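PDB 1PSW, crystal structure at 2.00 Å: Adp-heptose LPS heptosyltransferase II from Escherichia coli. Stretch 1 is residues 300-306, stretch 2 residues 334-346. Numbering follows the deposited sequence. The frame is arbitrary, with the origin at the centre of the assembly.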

# COMPACT_ATOMS: atom_id res chain seq x y z
N HIS A 300 -4.16 11.53 8.51
CA HIS A 300 -4.84 12.79 8.76
C HIS A 300 -4.43 13.87 7.76
O HIS A 300 -5.09 14.89 7.65
CB HIS A 300 -4.54 13.30 10.17
CG HIS A 300 -5.16 12.49 11.26
ND1 HIS A 300 -5.02 12.81 12.60
CD2 HIS A 300 -5.94 11.38 11.23
CE1 HIS A 300 -5.67 11.93 13.33
NE2 HIS A 300 -6.24 11.05 12.53
N LYS A 301 -3.35 13.61 7.01
CA LYS A 301 -2.85 14.58 6.04
C LYS A 301 -3.30 14.29 4.62
O LYS A 301 -2.83 14.92 3.68
CB LYS A 301 -1.32 14.66 6.12
CG LYS A 301 -0.81 15.09 7.50
CD LYS A 301 0.65 15.53 7.45
CE LYS A 301 1.10 16.06 8.81
NZ LYS A 301 2.39 16.81 8.75
N ALA A 302 -4.21 13.34 4.48
CA ALA A 302 -4.75 12.97 3.17
C ALA A 302 -6.09 13.67 2.91
O ALA A 302 -6.85 13.95 3.84
CB ALA A 302 -4.94 11.46 3.09
N ARG A 303 -6.35 13.95 1.64
CA ARG A 303 -7.60 14.57 1.22
C ARG A 303 -8.05 13.77 0.01
O ARG A 303 -7.24 13.38 -0.84
CB ARG A 303 -7.40 16.04 0.83
CG ARG A 303 -7.01 16.95 2.00
CD ARG A 303 -8.08 16.95 3.09
NE ARG A 303 -7.79 17.90 4.17
CZ ARG A 303 -6.89 17.71 5.13
NH1 ARG A 303 -6.16 16.60 5.16
NH2 ARG A 303 -6.72 18.65 6.06
N VAL A 304 -9.35 13.50 -0.05
CA VAL A 304 -9.93 12.74 -1.14
C VAL A 304 -10.81 13.62 -2.00
O VAL A 304 -11.61 14.40 -1.48
CB VAL A 304 -10.77 11.56 -0.61
CG1 VAL A 304 -11.65 11.01 -1.72
CG2 VAL A 304 -9.84 10.45 -0.08
N ILE A 305 -10.65 13.50 -3.31
CA ILE A 305 -11.47 14.26 -4.24
C ILE A 305 -12.25 13.28 -5.09
O ILE A 305 -11.67 12.39 -5.72
CB ILE A 305 -10.61 15.14 -5.16
CG1 ILE A 305 -9.77 16.11 -4.31
CG2 ILE A 305 -11.51 15.92 -6.12
CD1 ILE A 305 -8.87 17.02 -5.12
N ARG A 306 -13.57 13.42 -5.08
CA ARG A 306 -14.46 12.57 -5.87
C ARG A 306 -15.68 13.40 -6.19
O ARG A 306 -16.26 14.03 -5.31
CB ARG A 306 -14.88 11.31 -5.09
CG ARG A 306 -15.54 10.27 -5.99
CD ARG A 306 -16.16 9.12 -5.22
NE ARG A 306 -16.67 8.08 -6.12
CZ ARG A 306 -17.55 7.15 -5.78
NH1 ARG A 306 -18.05 7.11 -4.55
NH2 ARG A 306 -17.95 6.24 -6.67
N ARG A 334 -8.43 22.18 -9.88
CA ARG A 334 -9.06 21.78 -8.62
C ARG A 334 -8.03 21.07 -7.74
O ARG A 334 -7.90 21.36 -6.55
CB ARG A 334 -10.26 20.85 -8.88
CG ARG A 334 -10.92 20.31 -7.62
CD ARG A 334 -11.96 19.25 -7.97
NE ARG A 334 -13.12 19.79 -8.68
CZ ARG A 334 -14.22 20.23 -8.08
NH1 ARG A 334 -14.33 20.19 -6.76
NH2 ARG A 334 -15.23 20.71 -8.80
N VAL A 335 -7.30 20.14 -8.35
CA VAL A 335 -6.27 19.38 -7.65
C VAL A 335 -5.13 20.28 -7.17
O VAL A 335 -4.65 20.15 -6.04
CB VAL A 335 -5.70 18.26 -8.56
CG1 VAL A 335 -4.59 17.49 -7.84
CG2 VAL A 335 -6.82 17.30 -8.96
N LEU A 336 -4.71 21.19 -8.03
CA LEU A 336 -3.63 22.11 -7.69
C LEU A 336 -3.98 22.95 -6.45
O LEU A 336 -3.14 23.17 -5.58
CB LEU A 336 -3.32 23.04 -8.87
CG LEU A 336 -2.26 24.11 -8.62
CD1 LEU A 336 -0.92 23.45 -8.31
CD2 LEU A 336 -2.15 24.99 -9.86
N GLU A 337 -5.22 23.41 -6.39
CA GLU A 337 -5.69 24.21 -5.27
C GLU A 337 -5.66 23.43 -3.96
O GLU A 337 -5.28 23.95 -2.92
CB GLU A 337 -7.11 24.71 -5.53
CG GLU A 337 -7.16 25.96 -6.40
CD GLU A 337 -8.58 26.35 -6.76
OE1 GLU A 337 -9.46 26.28 -5.87
OE2 GLU A 337 -8.81 26.75 -7.92
N GLU A 338 -6.08 22.17 -4.03
CA GLU A 338 -6.09 21.31 -2.85
C GLU A 338 -4.65 21.02 -2.42
O GLU A 338 -4.33 20.98 -1.23
CB GLU A 338 -6.80 19.99 -3.15
CG GLU A 338 -6.87 19.05 -1.97
CD GLU A 338 -7.90 19.48 -0.94
OE1 GLU A 338 -9.10 19.53 -1.30
OE2 GLU A 338 -7.52 19.79 0.21
N LEU A 339 -3.78 20.83 -3.41
CA LEU A 339 -2.38 20.53 -3.16
C LEU A 339 -1.65 21.72 -2.53
O LEU A 339 -0.98 21.56 -1.51
CB LEU A 339 -1.70 20.12 -4.47
CG LEU A 339 -0.35 19.40 -4.39
CD1 LEU A 339 -0.51 18.09 -3.63
CD2 LEU A 339 0.17 19.13 -5.80
N ASN A 340 -1.77 22.91 -3.11
CA ASN A 340 -1.09 24.07 -2.54
C ASN A 340 -1.50 24.32 -1.08
O ASN A 340 -0.70 24.81 -0.28
CB ASN A 340 -1.35 25.33 -3.37
CG ASN A 340 -0.63 25.31 -4.70
OD1 ASN A 340 0.51 24.86 -4.80
ND2 ASN A 340 -1.29 25.80 -5.74
N ALA A 341 -2.74 23.99 -0.75
CA ALA A 341 -3.24 24.19 0.62
C ALA A 341 -2.50 23.29 1.60
O ALA A 341 -2.06 23.74 2.66
CB ALA A 341 -4.73 23.92 0.68
N LEU A 342 -2.38 22.02 1.26
CA LEU A 342 -1.69 21.06 2.11
C LEU A 342 -0.19 21.37 2.16
O LEU A 342 0.46 21.13 3.18
CB LEU A 342 -1.90 19.63 1.59
CG LEU A 342 -3.31 19.04 1.65
CD1 LEU A 342 -3.33 17.69 0.93
CD2 LEU A 342 -3.75 18.87 3.10
N LEU A 343 0.35 21.88 1.06
CA LEU A 343 1.76 22.22 1.03
C LEU A 343 2.02 23.39 1.97
O LEU A 343 3.06 23.44 2.63
CB LEU A 343 2.20 22.57 -0.40
CG LEU A 343 2.38 21.37 -1.34
CD1 LEU A 343 2.47 21.83 -2.78
CD2 LEU A 343 3.63 20.60 -0.95
N LEU A 344 1.07 24.32 2.05
CA LEU A 344 1.20 25.48 2.93
C LEU A 344 1.20 25.04 4.39
O LEU A 344 2.04 25.47 5.18
CB LEU A 344 0.06 26.46 2.69
CG LEU A 344 0.05 27.67 3.63
CD1 LEU A 344 1.17 28.63 3.24
CD2 LEU A 344 -1.30 28.38 3.56
N GLN A 345 0.25 24.18 4.74
CA GLN A 345 0.11 23.65 6.10
C GLN A 345 1.43 23.04 6.56
O GLN A 345 1.87 23.25 7.69
CB GLN A 345 -0.97 22.57 6.14
CG GLN A 345 -1.21 21.96 7.52
CD GLN A 345 -1.83 20.56 7.45
OE1 GLN A 345 -2.65 20.27 6.58
NE2 GLN A 345 -1.46 19.70 8.40
N GLU A 346 2.04 22.27 5.68
CA GLU A 346 3.30 21.61 5.99
C GLU A 346 4.42 22.62 6.27
O GLU A 346 5.24 22.40 7.16
CB GLU A 346 3.69 20.68 4.83
CG GLU A 346 5.06 20.03 4.97
CD GLU A 346 5.29 18.95 3.92
OE1 GLU A 346 4.97 19.18 2.73
OE2 GLU A 346 5.82 17.88 4.29
O HOH W 1 -4.13 17.76 7.23
O HOH W 2 4.40 17.22 6.33
O HOH W 3 -10.97 16.94 -0.61

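A strand packs nearly antiparallel against a helix through a small contact that is apolar at one end and mixed at the other, and bridged by water rather than by direct hydrogen bonds. The strand and this part of a longer helix run at 170° between their N-to-C directions, with a closest axis approach of 10.2 Å. About 410 Å² is buried, both sides summed.

The strand alternates. Arg303 and Ile305 point toward the helix, while Ala302 and Val304 point away. The helix answers with residues three or four apart, Arg334, Glu338, Leu342 and Gln345, which fall on one face.

Ile305 is buried and forms the apolar end. Its m, t rotamer extends Ile305 CD1 to 4.4 Å from Val335 CG2 and 4.1 Å from Glu338 CB. Ile305 CG2 lies 3.8 Å from Arg334 CD, so a methylene of an exposed arginine packs against the isoleucine methyl.

Arg303 fills the middle. Its chain bends at chi1 and chi2, both m, and Arg303 NH1 donates to the backbone oxygens Ala302 O (3.0 Å) and His300 O (3.2 Å). These bonds tie the guanidinium to its own stretch. Leu342 CD2 lies over one face of the group, 3.9 Å from Arg303 NH1. Glu338 OE2 sits 3.4 Å from Arg303 CG but 4.4 Å from Arg303 NE, well out of the guanidinium plane. The charges attract without a salt bridge.

Leu342 also reaches the loop, with Leu342 CD1 3.9 Å from Lys301 O. A branched apolar side chain suits this buried position, where the helix faces the loop.

Three waters complete the contact. Water 1 accepts from Arg303 NH2 and donates to His300 O and Gln345 OE1. Water 2 accepts from Lys301 NZ and donates to Glu346 OE2, linking two opposite charges. Water 3 donates to Val304 O and Glu338 OE1, joining the strand backbone to the helix.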